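Side-chain contacts in ATP-dependent DNA helicase PIF1 (Candida albicans, PDB 7OTJ), which couples ATP hydrolysis to 5'-3' DNA unwinding and probably resolves G-quadruplexes to keep nuclear and mitochondrial genomes stable: residues A[78-81]-A[82-85]; A[239-242]-A[243-247]; A[272-275]-A[276-280]. All coordinates share one frame; numbering follows the deposited sequence.

Interaction 1 of 3, residues A[78-81]-A[82-85]; sequences QGKV and ENLI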
ATOM      1  N   GLN A  78      -1.402 -19.855   1.884  1.00 67.09           N
ATOM      2  CA  GLN A  78      -0.971 -20.623   0.723  1.00 73.56           C
ATOM      3  C   GLN A  78      -1.527 -22.039   0.689  1.00 73.66           C
ATOM      4  O   GLN A  78      -1.794 -22.561  -0.401  1.00 80.05           O
ATOM      5  CB  GLN A  78       0.560 -20.690   0.674  1.00 68.57           C
ATOM      6  CG  GLN A  78       1.221 -19.416   0.167  1.00 72.02           C
ATOM      7  CD  GLN A  78       2.711 -19.584  -0.056  1.00 79.20           C
ATOM      8  OE1 GLN A  78       3.286 -20.634   0.248  1.00 82.66           O
ATOM      9  NE2 GLN A  78       3.345 -18.547  -0.591  1.00 77.93           N
ATOM     10  N   GLY A  79      -1.716 -22.673   1.843  1.00 62.98           N
ATOM     11  CA  GLY A  79      -2.181 -24.046   1.852  1.00 75.16           C
ATOM     12  C   GLY A  79      -3.642 -24.216   1.487  1.00 78.12           C
ATOM     13  O   GLY A  79      -4.237 -23.372   0.808  1.00 75.09           O
ATOM     14  N   LYS A  80      -4.239 -25.307   1.946  1.00 72.08           N
ATOM     15  CA  LYS A  80      -5.640 -25.574   1.674  1.00 74.89           C
ATOM     16  C   LYS A  80      -6.511 -24.994   2.778  1.00 73.03           C
ATOM     17  O   LYS A  80      -6.075 -24.826   3.921  1.00 70.67           O
ATOM     18  CB  LYS A  80      -5.887 -27.073   1.518  1.00 73.10           C
ATOM     19  CG  LYS A  80      -5.109 -27.945   2.469  1.00 76.83           C
ATOM     20  CD  LYS A  80      -4.972 -29.345   1.896  1.00 83.05           C
ATOM     21  CE  LYS A  80      -6.309 -29.885   1.401  1.00 81.69           C
ATOM     22  NZ  LYS A  80      -6.127 -31.119   0.581  1.00 73.68           N
ATOM     23  N   VAL A  81      -7.754 -24.673   2.411  1.00 60.48           N
ATOM     24  CA  VAL A  81      -8.648 -23.941   3.304  1.00 67.19           C
ATOM     25  C   VAL A  81      -8.829 -24.680   4.624  1.00 66.96           C
ATOM     26  O   VAL A  81      -8.967 -24.058   5.684  1.00 69.19           O
ATOM     27  CB  VAL A  81      -9.996 -23.683   2.606  1.00 70.79           C
ATOM     28  CG1 VAL A  81     -10.911 -22.855   3.499  1.00 63.81           C
ATOM     29  CG2 VAL A  81      -9.769 -22.984   1.277  1.00 66.65           C
ATOM     30  N   GLU A  82      -8.838 -26.014   4.587  1.00 69.07           N
ATOM     31  CA  GLU A  82      -8.985 -26.776   5.825  1.00 70.53           C
ATOM     32  C   GLU A  82      -7.862 -26.457   6.809  1.00 65.57           C
ATOM     33  O   GLU A  82      -8.094 -26.378   8.021  1.00 63.96           O
ATOM     34  CB  GLU A  82      -9.025 -28.276   5.517  1.00 62.40           C
ATOM     35  CG  GLU A  82     -10.279 -28.749   4.780  1.00 80.60           C
ATOM     36  CD  GLU A  82     -10.346 -28.286   3.330  1.00 91.72           C
ATOM     37  OE1 GLU A  82      -9.290 -27.950   2.749  1.00 77.02           O
ATOM     38  OE2 GLU A  82     -11.464 -28.255   2.771  1.00102.43           O
ATOM     39  N   ASN A  83      -6.649 -26.223   6.305  1.00 70.97           N
ATOM     40  CA  ASN A  83      -5.538 -25.895   7.193  1.00 67.27           C
ATOM     41  C   ASN A  83      -5.558 -24.425   7.595  1.00 67.17           C
ATOM     42  O   ASN A  83      -5.287 -24.095   8.755  1.00 67.68           O
ATOM     43  CB  ASN A  83      -4.205 -26.243   6.528  1.00 79.46           C
ATOM     44  CG  ASN A  83      -4.072 -27.721   6.222  1.00 78.50           C
ATOM     45  OD1 ASN A  83      -4.716 -28.560   6.851  1.00 81.95           O
ATOM     46  ND2 ASN A  83      -3.222 -28.051   5.253  1.00 89.30           N
ATOM     47  N   LEU A  84      -5.861 -23.536   6.643  1.00 63.11           N
ATOM     48  CA  LEU A  84      -5.983 -22.113   6.948  1.00 60.11           C
ATOM     49  C   LEU A  84      -6.994 -21.862   8.059  1.00 63.34           C
ATOM     50  O   LEU A  84      -6.810 -20.956   8.882  1.00 56.41           O
ATOM     51  CB  LEU A  84      -6.376 -21.341   5.692  1.00 63.31           C
ATOM     52  CG  LEU A  84      -5.383 -21.385   4.534  1.00 68.82           C
ATOM     53  CD1 LEU A  84      -5.907 -20.546   3.384  1.00 66.15           C
ATOM     54  CD2 LEU A  84      -3.998 -20.909   4.973  1.00 63.34           C
ATOM     55  N   ILE A  85      -8.082 -22.635   8.083  1.00 63.47           N
ATOM     56  CA  ILE A  85      -9.109 -22.439   9.101  1.00 58.07           C
ATOM     57  C   ILE A  85      -8.577 -22.796  10.480  1.00 58.08           C
ATOM     58  O   ILE A  85      -8.850 -22.095  11.461  1.00 61.26           O
ATOM     59  CB  ILE A  85     -10.365 -23.258   8.754  1.00 52.80           C
ATOM     60  CG1 ILE A  85     -11.028 -22.692   7.506  1.00 51.03           C
ATOM     61  CG2 ILE A  85     -11.339 -23.260   9.915  1.00 52.65           C
ATOM     62  CD1 ILE A  85     -12.147 -23.542   6.989  1.00 51.73           C
TER

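Interaction 2 of 3, residues A[239-242]-A[243-247]; sequences TRYE and VDMAN. With K (potassium ion), chain I; nucleotides of chain C.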
ATOM      1  N   THR A 239      11.239  -2.124 -10.641  1.00 63.51           N
ATOM      2  CA  THR A 239      11.892  -3.175  -9.875  1.00 55.07           C
ATOM      3  C   THR A 239      12.509  -2.615  -8.601  1.00 57.55           C
ATOM      4  O   THR A 239      12.750  -1.411  -8.460  1.00 51.96           O
ATOM      5  CB  THR A 239      12.986  -3.854 -10.706  1.00 61.23           C
ATOM      6  OG1 THR A 239      14.046  -2.915 -10.938  1.00 61.52           O
ATOM      7  CG2 THR A 239      12.426  -4.323 -12.038  1.00 52.67           C
ATOM      8  N   ARG A 240      12.867  -3.536  -7.708  1.00 55.41           N
ATOM      9  CA  ARG A 240      13.430  -3.129  -6.430  1.00 55.30           C
ATOM     10  C   ARG A 240      14.902  -2.782  -6.563  1.00 59.00           C
ATOM     11  O   ARG A 240      15.375  -1.849  -5.907  1.00 67.95           O
ATOM     12  CB  ARG A 240      13.229  -4.233  -5.395  1.00 52.52           C
ATOM     13  CG  ARG A 240      11.867  -4.156  -4.732  1.00 66.40           C
ATOM     14  CD  ARG A 240      11.647  -5.282  -3.742  1.00 75.27           C
ATOM     15  NE  ARG A 240      11.626  -6.583  -4.398  1.00 69.09           N
ATOM     16  CZ  ARG A 240      11.458  -7.734  -3.764  1.00 69.24           C
ATOM     17  NH1 ARG A 240      11.247  -7.778  -2.459  1.00 78.94           N
ATOM     18  NH2 ARG A 240      11.509  -8.868  -4.455  1.00 73.79           N
ATOM     19  N   TYR A 241      15.642  -3.549  -7.373  1.00 57.29           N
ATOM     20  CA  TYR A 241      17.010  -3.190  -7.733  1.00 63.28           C
ATOM     21  C   TYR A 241      17.148  -1.703  -8.038  1.00 60.44           C
ATOM     22  O   TYR A 241      17.982  -1.011  -7.447  1.00 63.38           O
ATOM     23  CB  TYR A 241      17.471  -4.034  -8.924  1.00 65.81           C
ATOM     24  CG  TYR A 241      18.942  -3.878  -9.256  1.00 61.97           C
ATOM     25  CD1 TYR A 241      19.921  -4.493  -8.481  1.00 73.12           C
ATOM     26  CD2 TYR A 241      19.352  -3.128 -10.350  1.00 68.46           C
ATOM     27  CE1 TYR A 241      21.272  -4.358  -8.788  1.00 66.75           C
ATOM     28  CE2 TYR A 241      20.697  -2.986 -10.663  1.00 68.41           C
ATOM     29  CZ  TYR A 241      21.651  -3.603  -9.880  1.00 68.63           C
ATOM     30  OH  TYR A 241      22.986  -3.460 -10.193  1.00 74.72           O
ATOM     31  N   GLU A 242      16.313  -1.188  -8.948  1.00 60.61           N
ATOM     32  CA  GLU A 242      16.325   0.242  -9.251  1.00 55.05           C
ATOM     33  C   GLU A 242      16.031   1.066  -8.007  1.00 54.86           C
ATOM     34  O   GLU A 242      16.726   2.049  -7.718  1.00 66.38           O
ATOM     35  CB  GLU A 242      15.311   0.566 -10.346  1.00 53.46           C
ATOM     36  CG  GLU A 242      15.571  -0.086 -11.682  1.00 54.46           C
ATOM     37  CD  GLU A 242      14.330  -0.119 -12.550  1.00 61.40           C
ATOM     38  OE1 GLU A 242      13.321  -0.727 -12.124  1.00 73.37           O
ATOM     39  OE2 GLU A 242      14.354   0.467 -13.649  1.00 62.05           O
ATOM     40  N   VAL A 243      15.000   0.676  -7.252  1.00 65.81           N
ATOM     41  CA  VAL A 243      14.611   1.439  -6.071  1.00 60.09           C
ATOM     42  C   VAL A 243      15.761   1.482  -5.077  1.00 63.86           C
ATOM     43  O   VAL A 243      16.107   2.547  -4.551  1.00 68.04           O
ATOM     44  CB  VAL A 243      13.333   0.843  -5.444  1.00 50.49           C
ATOM     45  CG1 VAL A 243      13.063   1.472  -4.091  1.00 50.30           C
ATOM     46  CG2 VAL A 243      12.150   1.058  -6.360  1.00 48.66           C
ATOM     47  N   ASP A 244      16.406   0.337  -4.847  1.00 60.14           N
ATOM     48  CA  ASP A 244      17.535   0.294  -3.926  1.00 64.35           C
ATOM     49  C   ASP A 244      18.729   1.055  -4.483  1.00 60.94           C
ATOM     50  O   ASP A 244      19.448   1.725  -3.734  1.00 69.67           O
ATOM     51  CB  ASP A 244      17.907  -1.156  -3.623  1.00 64.33           C
ATOM     52  CG  ASP A 244      16.889  -1.836  -2.739  1.00 66.74           C
ATOM     53  OD1 ASP A 244      16.008  -1.123  -2.219  1.00 66.19           O
ATOM     54  OD2 ASP A 244      16.964  -3.071  -2.565  1.00 73.17           O
ATOM     55  N   MET A 245      18.966   0.957  -5.791  1.00 66.51           N
ATOM     56  CA  MET A 245      20.066   1.700  -6.394  1.00 66.91           C
ATOM     57  C   MET A 245      19.790   3.200  -6.381  1.00 70.22           C
ATOM     58  O   MET A 245      20.680   3.996  -6.057  1.00 68.97           O
ATOM     59  CB  MET A 245      20.320   1.201  -7.814  1.00 61.62           C
ATOM     60  CG  MET A 245      20.996  -0.159  -7.865  1.00 70.23           C
ATOM     61  SD  MET A 245      22.586  -0.166  -7.016  1.00 99.18           S
ATOM     62  CE  MET A 245      23.478   1.059  -7.975  1.00 71.34           C
ATOM     63  N   ALA A 246      18.568   3.604  -6.742  1.00 64.01           N
ATOM     64  CA  ALA A 246      18.207   5.018  -6.694  1.00 61.15           C
ATOM     65  C   ALA A 246      18.350   5.586  -5.285  1.00 61.66           C
ATOM     66  O   ALA A 246      18.833   6.710  -5.109  1.00 65.04           O
ATOM     67  CB  ALA A 246      16.784   5.217  -7.213  1.00 54.74           C
ATOM     68  N   ASN A 247      17.935   4.830  -4.265  1.00 63.61           N
ATOM     69  CA  ASN A 247      18.173   5.277  -2.897  1.00 58.61           C
ATOM     70  C   ASN A 247      19.665   5.363  -2.605  1.00 63.89           C
ATOM     71  O   ASN A 247      20.117   6.295  -1.932  1.00 80.44           O
ATOM     72  CB  ASN A 247      17.494   4.340  -1.898  1.00 57.96           C
ATOM     73  CG  ASN A 247      15.980   4.398  -1.970  1.00 60.91           C
ATOM     74  OD1 ASN A 247      15.391   5.465  -2.131  1.00 57.16           O
ATOM     75  ND2 ASN A 247      15.342   3.241  -1.852  1.00 73.20           N
TER
HETATM   76  K     K I1005      11.567   0.668 -14.271  1.00 93.30           K
ATOM     77  P    DT C   2      11.102  -7.387  -8.320  1.00 59.82           P
ATOM     78  OP1  DT C   2      12.016  -6.291  -8.712  1.00 71.41           O
ATOM     79  OP2  DT C   2      11.594  -8.519  -7.502  1.00 68.46           O
ATOM     80  O5'  DT C   2       9.848  -6.722  -7.583  1.00 60.58           O
ATOM     81  C5'  DT C   2       9.284  -5.512  -8.085  1.00 60.57           C
ATOM     82  C4'  DT C   2       7.768  -5.542  -8.013  1.00 51.42           C
ATOM     83  O4'  DT C   2       7.266  -6.441  -9.019  1.00 59.91           O
ATOM     84  C3'  DT C   2       7.208  -6.014  -6.680  1.00 51.83           C
ATOM     85  O3'  DT C   2       6.870  -4.886  -5.899  1.00 49.80           O
ATOM     86  C2'  DT C   2       5.963  -6.828  -7.052  1.00 52.62           C
ATOM     87  C1'  DT C   2       6.194  -7.221  -8.512  1.00 61.82           C
ATOM     88  N1   DT C   2       6.529  -8.667  -8.716  1.00 52.67           N
ATOM     89  C2   DT C   2       5.865  -9.378  -9.693  1.00 61.84           C
ATOM     90  O2   DT C   2       4.990  -8.894 -10.393  1.00 63.43           O
ATOM     91  N3   DT C   2       6.251 -10.687  -9.813  1.00 54.52           N
ATOM     92  C4   DT C   2       7.224 -11.339  -9.080  1.00 56.24           C
ATOM     93  O4   DT C   2       7.500 -12.522  -9.264  1.00 61.04           O
ATOM     94  C5   DT C   2       7.891 -10.534  -8.083  1.00 56.10           C
ATOM     95  C7   DT C   2       8.967 -11.135  -7.227  1.00 61.11           C
ATOM     96  C6   DT C   2       7.518  -9.251  -7.953  1.00 54.35           C
ATOM     97  P    DT C   3       7.209  -4.853  -4.332  1.00 55.63           P
ATOM     98  OP1  DT C   3       7.309  -3.429  -3.927  1.00 49.90           O
ATOM     99  OP2  DT C   3       8.352  -5.769  -4.106  1.00 56.61           O
ATOM    100  O5'  DT C   3       5.912  -5.507  -3.650  1.00 57.84           O
ATOM    101  C5'  DT C   3       4.640  -4.899  -3.832  1.00 53.60           C
ATOM    102  C4'  DT C   3       3.497  -5.837  -3.454  1.00 54.41           C
ATOM    103  O4'  DT C   3       3.480  -6.972  -4.342  1.00 62.65           O
ATOM    104  C3'  DT C   3       3.564  -6.423  -2.059  1.00 54.98           C
ATOM    105  O3'  DT C   3       2.938  -5.543  -1.143  1.00 47.27           O
ATOM    106  C2'  DT C   3       2.776  -7.728  -2.197  1.00 56.62           C
ATOM    107  C1'  DT C   3       3.018  -8.123  -3.653  1.00 64.12           C
ATOM    108  N1   DT C   3       4.026  -9.201  -3.830  1.00 67.80           N
ATOM    109  C2   DT C   3       3.610 -10.508  -3.892  1.00 66.92           C
ATOM    110  O2   DT C   3       2.446 -10.840  -3.788  1.00 60.18           O
ATOM    111  N3   DT C   3       4.619 -11.420  -4.078  1.00 67.37           N
ATOM    112  C4   DT C   3       5.976 -11.151  -4.213  1.00 68.84           C
ATOM    113  O4   DT C   3       6.815 -12.035  -4.375  1.00 69.44           O
ATOM    114  C5   DT C   3       6.338  -9.755  -4.144  1.00 73.19           C
ATOM    115  C7   DT C   3       7.776  -9.337  -4.273  1.00 65.44           C
ATOM    116  C6   DT C   3       5.357  -8.861  -3.964  1.00 72.19           C
ATOM    117  OP3  DT C   1      15.639  -8.960 -13.670  1.00119.33           O
ATOM    118  P    DT C   1      15.052  -7.605 -13.763  1.00148.77           P
ATOM    119  OP1  DT C   1      15.092  -7.154 -15.171  1.00119.57           O
ATOM    120  OP2  DT C   1      15.688  -6.766 -12.727  1.00125.52           O
ATOM    121  O5'  DT C   1      13.522  -7.774 -13.358  1.00114.87           O
ATOM    122  C5'  DT C   1      13.177  -8.526 -12.208  1.00104.04           C
ATOM    123  C4'  DT C   1      11.905  -7.984 -11.592  1.00 99.10           C
ATOM    124  O4'  DT C   1      10.881  -7.891 -12.612  1.00 98.54           O
ATOM    125  C3'  DT C   1      11.295  -8.846 -10.501  1.00 87.89           C
ATOM    126  O3'  DT C   1      10.481  -8.033  -9.653  1.00 71.98           O
ATOM    127  C2'  DT C   1      10.454  -9.817 -11.320  1.00 88.83           C
ATOM    128  C1'  DT C   1       9.894  -8.882 -12.392  1.00 91.94           C
ATOM    129  N1   DT C   1       9.611  -9.541 -13.696  1.00100.56           N
ATOM    130  C2   DT C   1       8.523 -10.382 -13.817  1.00103.60           C
ATOM    131  O2   DT C   1       7.765 -10.639 -12.895  1.00 90.31           O
ATOM    132  N3   DT C   1       8.356 -10.920 -15.067  1.00110.77           N
ATOM    133  C4   DT C   1       9.148 -10.702 -16.184  1.00113.06           C
ATOM    134  O4   DT C   1       8.917 -11.233 -17.266  1.00125.51           O
ATOM    135  C5   DT C   1      10.265  -9.809 -15.986  1.00 98.95           C
ATOM    136  C7   DT C   1      11.193  -9.496 -17.120  1.00 90.75           C
ATOM    137  C6   DT C   1      10.437  -9.277 -14.770  1.00 98.87           C
TER

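Interaction 3 of 3, residues A[272-275]-A[276-280]; sequences PQKT and QVLTN. With nucleotides of chain C.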
ATOM      1  N   PRO A 272      17.355 -22.947   7.313  1.00 58.51           N
ATOM      2  CA  PRO A 272      17.348 -21.587   6.759  1.00 48.36           C
ATOM      3  C   PRO A 272      16.060 -20.816   7.073  1.00 55.94           C
ATOM      4  O   PRO A 272      15.929 -19.656   6.670  1.00 57.62           O
ATOM      5  CB  PRO A 272      17.484 -21.834   5.259  1.00 49.43           C
ATOM      6  CG  PRO A 272      16.757 -23.121   5.052  1.00 57.69           C
ATOM      7  CD  PRO A 272      16.970 -23.947   6.301  1.00 48.50           C
ATOM      8  N   GLN A 273      15.115 -21.482   7.744  1.00 48.25           N
ATOM      9  CA  GLN A 273      13.808 -20.880   8.009  1.00 50.57           C
ATOM     10  C   GLN A 273      13.925 -19.499   8.645  1.00 53.10           C
ATOM     11  O   GLN A 273      13.153 -18.591   8.315  1.00 52.36           O
ATOM     12  CB  GLN A 273      12.979 -21.807   8.901  1.00 48.58           C
ATOM     13  CG  GLN A 273      12.312 -22.957   8.157  1.00 48.41           C
ATOM     14  CD  GLN A 273      13.282 -24.054   7.766  1.00 49.15           C
ATOM     15  OE1 GLN A 273      14.266 -24.307   8.460  1.00 53.18           O
ATOM     16  NE2 GLN A 273      13.009 -24.710   6.642  1.00 49.33           N
ATOM     17  N   LYS A 274      14.883 -19.323   9.559  1.00 48.88           N
ATOM     18  CA  LYS A 274      15.038 -18.037  10.236  1.00 53.18           C
ATOM     19  C   LYS A 274      15.533 -16.962   9.279  1.00 57.67           C
ATOM     20  O   LYS A 274      15.059 -15.820   9.315  1.00 56.59           O
ATOM     21  CB  LYS A 274      15.995 -18.174  11.419  1.00 52.00           C
ATOM     22  CG  LYS A 274      15.962 -16.997  12.375  1.00 55.33           C
ATOM     23  CD  LYS A 274      17.016 -17.142  13.458  1.00 62.69           C
ATOM     24  CE  LYS A 274      18.405 -17.029  12.867  1.00 67.23           C
ATOM     25  NZ  LYS A 274      19.455 -17.278  13.884  1.00 75.75           N
ATOM     26  N   THR A 275      16.477 -17.309   8.405  1.00 53.36           N
ATOM     27  CA  THR A 275      16.959 -16.334   7.437  1.00 48.53           C
ATOM     28  C   THR A 275      15.875 -15.999   6.422  1.00 53.08           C
ATOM     29  O   THR A 275      15.694 -14.831   6.060  1.00 53.59           O
ATOM     30  CB  THR A 275      18.207 -16.867   6.736  1.00 50.93           C
ATOM     31  OG1 THR A 275      19.300 -16.891   7.661  1.00 56.88           O
ATOM     32  CG2 THR A 275      18.567 -16.002   5.543  1.00 48.42           C
ATOM     33  N   GLN A 276      15.107 -17.002   5.994  1.00 47.63           N
ATOM     34  CA  GLN A 276      14.089 -16.755   4.983  1.00 48.59           C
ATOM     35  C   GLN A 276      12.933 -15.939   5.544  1.00 53.91           C
ATOM     36  O   GLN A 276      12.273 -15.212   4.793  1.00 61.22           O
ATOM     37  CB  GLN A 276      13.605 -18.079   4.397  1.00 52.72           C
ATOM     38  CG  GLN A 276      14.704 -18.849   3.666  1.00 46.91           C
ATOM     39  CD  GLN A 276      14.282 -20.257   3.294  1.00 61.39           C
ATOM     40  OE1 GLN A 276      13.376 -20.829   3.906  1.00 66.62           O
ATOM     41  NE2 GLN A 276      14.937 -20.827   2.291  1.00 61.22           N
ATOM     42  N   VAL A 277      12.663 -16.047   6.847  1.00 54.20           N
ATOM     43  CA  VAL A 277      11.663 -15.185   7.471  1.00 54.11           C
ATOM     44  C   VAL A 277      12.170 -13.753   7.556  1.00 50.22           C
ATOM     45  O   VAL A 277      11.446 -12.801   7.242  1.00 59.49           O
ATOM     46  CB  VAL A 277      11.273 -15.718   8.859  1.00 50.63           C
ATOM     47  CG1 VAL A 277      10.595 -14.625   9.668  1.00 51.40           C
ATOM     48  CG2 VAL A 277      10.349 -16.885   8.717  1.00 55.28           C
ATOM     49  N   LEU A 278      13.412 -13.573   8.009  1.00 52.82           N
ATOM     50  CA  LEU A 278      13.939 -12.224   8.177  1.00 59.02           C
ATOM     51  C   LEU A 278      14.024 -11.477   6.855  1.00 48.94           C
ATOM     52  O   LEU A 278      13.806 -10.262   6.821  1.00 55.36           O
ATOM     53  CB  LEU A 278      15.315 -12.279   8.832  1.00 49.65           C
ATOM     54  CG  LEU A 278      15.294 -12.579  10.326  1.00 50.29           C
ATOM     55  CD1 LEU A 278      16.691 -12.931  10.804  1.00 53.39           C
ATOM     56  CD2 LEU A 278      14.749 -11.379  11.073  1.00 51.02           C
ATOM     57  N   THR A 279      14.305 -12.188   5.760  1.00 48.82           N
ATOM     58  CA  THR A 279      14.463 -11.541   4.462  1.00 48.24           C
ATOM     59  C   THR A 279      13.241 -10.708   4.097  1.00 48.69           C
ATOM     60  O   THR A 279      13.374  -9.667   3.445  1.00 61.97           O
ATOM     61  CB  THR A 279      14.765 -12.594   3.391  1.00 59.98           C
ATOM     62  OG1 THR A 279      16.069 -13.140   3.623  1.00 58.56           O
ATOM     63  CG2 THR A 279      14.729 -11.991   1.990  1.00 52.28           C
ATOM     64  N   ASN A 280      12.057 -11.106   4.553  1.00 49.40           N
ATOM     65  CA  ASN A 280      10.827 -10.435   4.163  1.00 48.89           C
ATOM     66  C   ASN A 280      10.342  -9.426   5.195  1.00 49.03           C
ATOM     67  O   ASN A 280       9.261  -8.855   5.019  1.00 49.30           O
ATOM     68  CB  ASN A 280       9.734 -11.467   3.896  1.00 57.75           C
ATOM     69  CG  ASN A 280       9.975 -12.241   2.624  1.00 58.71           C
ATOM     70  OD1 ASN A 280      10.574 -11.728   1.680  1.00 70.07           O
ATOM     71  ND2 ASN A 280       9.511 -13.483   2.590  1.00 65.29           N
TER
ATOM     72  P    DT C   5       1.625  -8.600   4.987  1.00 47.72           P
ATOM     73  OP1  DT C   5       0.684  -8.010   5.971  1.00 49.65           O
ATOM     74  OP2  DT C   5       2.916  -7.925   4.709  1.00 54.68           O
ATOM     75  O5'  DT C   5       1.868 -10.112   5.442  1.00 53.42           O
ATOM     76  C5'  DT C   5       0.777 -10.878   5.946  1.00 51.30           C
ATOM     77  C4'  DT C   5       1.175 -11.638   7.202  1.00 51.85           C
ATOM     78  O4'  DT C   5       2.061 -12.728   6.844  1.00 55.46           O
ATOM     79  C3'  DT C   5       1.910 -10.816   8.256  1.00 51.65           C
ATOM     80  O3'  DT C   5       1.496 -11.206   9.567  1.00 68.44           O
ATOM     81  C2'  DT C   5       3.384 -11.149   8.002  1.00 50.89           C
ATOM     82  C1'  DT C   5       3.321 -12.574   7.467  1.00 48.79           C
ATOM     83  N1   DT C   5       4.362 -12.876   6.456  1.00 50.49           N
ATOM     84  C2   DT C   5       5.208 -13.945   6.652  1.00 56.13           C
ATOM     85  O2   DT C   5       5.160 -14.667   7.630  1.00 61.52           O
ATOM     86  N3   DT C   5       6.125 -14.141   5.654  1.00 58.09           N
ATOM     87  C4   DT C   5       6.275 -13.392   4.500  1.00 57.26           C
ATOM     88  O4   DT C   5       7.129 -13.646   3.660  1.00 58.67           O
ATOM     89  C5   DT C   5       5.354 -12.291   4.354  1.00 57.14           C
ATOM     90  C7   DT C   5       5.421 -11.408   3.140  1.00 50.82           C
ATOM     91  C6   DT C   5       4.450 -12.094   5.327  1.00 52.87           C
TER

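Interaction 1 of 3, residues A[78-81]-A[82-85]
Lys80 lays its CG over one face of the Asn83 amide, 3.4 Å from ND2, while its CB lies near the plane of the Glu82 carboxylate, at the OE1 end and 3.7 Å from that oxygen. The two flat groups thus flank the lysine at the start of helix 81-90, in the P-loop NTPase-type helicase part of the chain, where Lys80 is the N-cap residue. CG of Lys80 sits between its own backbone N and carbonyl carbon (chi1 39°), which carries the aliphatic chain outward past both neighbours. The chain then bends at chi3. Its NZ stays 5.0 Å from Glu82 OE1: the charges are opposite and may attract weakly, but the charged atoms do not meet. Glu82 is folded at chi2 (71°), which turns OE1 back toward Val81 N, 3.6 Å away; a negative charge there would probably suit the helix start. The carbonyl of Lys80 opens the helical bonding. Its O accepts Leu84 N at 3.0 Å in the carbonyl plane and Asn83 N at 2.8 Å from above that plane. Val81 O takes Ile85 N at 2.9 Å. On the side turned to helix 114-128, Val81 and Ile85 both rest on Ile123, and Lys119 of the same helix bonds Gly79 O. Buried Leu84 points back toward the incoming loop, CD2 lying near Gln78 N. One turn apart, Val81 and Ile85 meet through CG1 and CD1, 3.8 Å apart.

Interaction 2 of 3, residues A[239-242]-A[243-247]
Successive i+4 bonds, from Val243 N to Thr239 O through Ala246 N to Glu242 O, build the first turns of helix 240-253. Thr239 caps this helix, and with Glu242 it forms a capping box. Glu242 OE1 accepts Thr239 N at 2.9 Å, almost on its C-O axis, and Thr239 OG1 at 2.6 Å from above the carboxylate plane; the return bond from Glu242 N to Thr239 OG1 is weak. The same carboxylate binds a potassium ion through both oxygens, with OE2 at 2.9 Å, and Asp466 O joins the site. Single-stranded DNA lies at the helix start: Arg240 N donates to OP1 of DT2 of chain C, and its NH2 to OP2 of the same phosphate at 3.1 Å, in the guanidinium plane. Over one guanidinium face lie OP2 of DT3 of chain C, 3.7 Å from Arg240 CZ, and, toward the rim, the methyl C7 of the same nucleotide. Farther along, chi1 of -74°, with CG beside the backbone N, brings Met245 CG over the centre of the Tyr241 ring, 4.0 Å from the centroid. The bend at chi2 then sets SD 5.0 Å from it, a Met-aromatic contact above the same ring. The opposite side of the helix packs on a parallel sheet: Val243 and Ala246 meet Tyr237 of strand 234-237 and Ser449 of strand 449-451, while Asn247 OD1 accepts Ser449 N.

Interaction 3 of 3, residues A[272-275]-A[276-280]
Pro272 and Gln276 run side by side and point the same way, the proline ring flanking the glutamine amide: NE2 lies 4.0 Å from Pro272 CG. Gln276 is extended beyond CG (chi2 170°), which takes its amide out along the ring. Its backbone N donates to Pro272 O at 2.9 Å, an i+4 bond at the start of the helix. A turn later Thr279 bends its hydroxyl back to the chain. OG1 and N of Thr279 both donate to Thr275 O, each at 3.0 Å, and arrive from opposite faces of that carbonyl, gripping one oxygen twice. Thr275 OG1 is hydrogen-bonded to Glu271 OE1. This short helix, 273-279, belongs to the 2B domain of Pif1, an SH3-like part of the helicase. Its inner face rests on strand 435-446, where Lys274, Val277 and Leu278 all meet Val437. Lys274 and buried Leu278 are also neighbours along the helix, CG to CD1 4.4 Å, and Leu278 N bonds Lys274 O. Next in the chain, Asn280 faces the DNA. Its ND2 makes a weak bond to the base oxygen O4 of DT5 of chain C, at 2.6 Å with an N-H...O angle of 123°.

Overall arrangement
Each contact is local, at or near the start of a helix, and the three come in series along the chain without touching. Interaction 2 is nearest to interaction 3, with closest atoms about 6 Å apart and centres 21 Å apart; interactions 1 and 3 come within about 9 Å, and interactions 1 and 2 within about 13 Å. The bound single strand links interactions 2 and 3. Interaction 2 grips the phosphate of DT2 of chain C, interaction 3 reaches the base of DT5 of chain C farther along, and interaction 1 approaches the nucleic acid only to about 6 Å. All three lie away from the ADP-tetrafluoroaluminate pocket, though interaction 2 holds a potassium ion through Glu242.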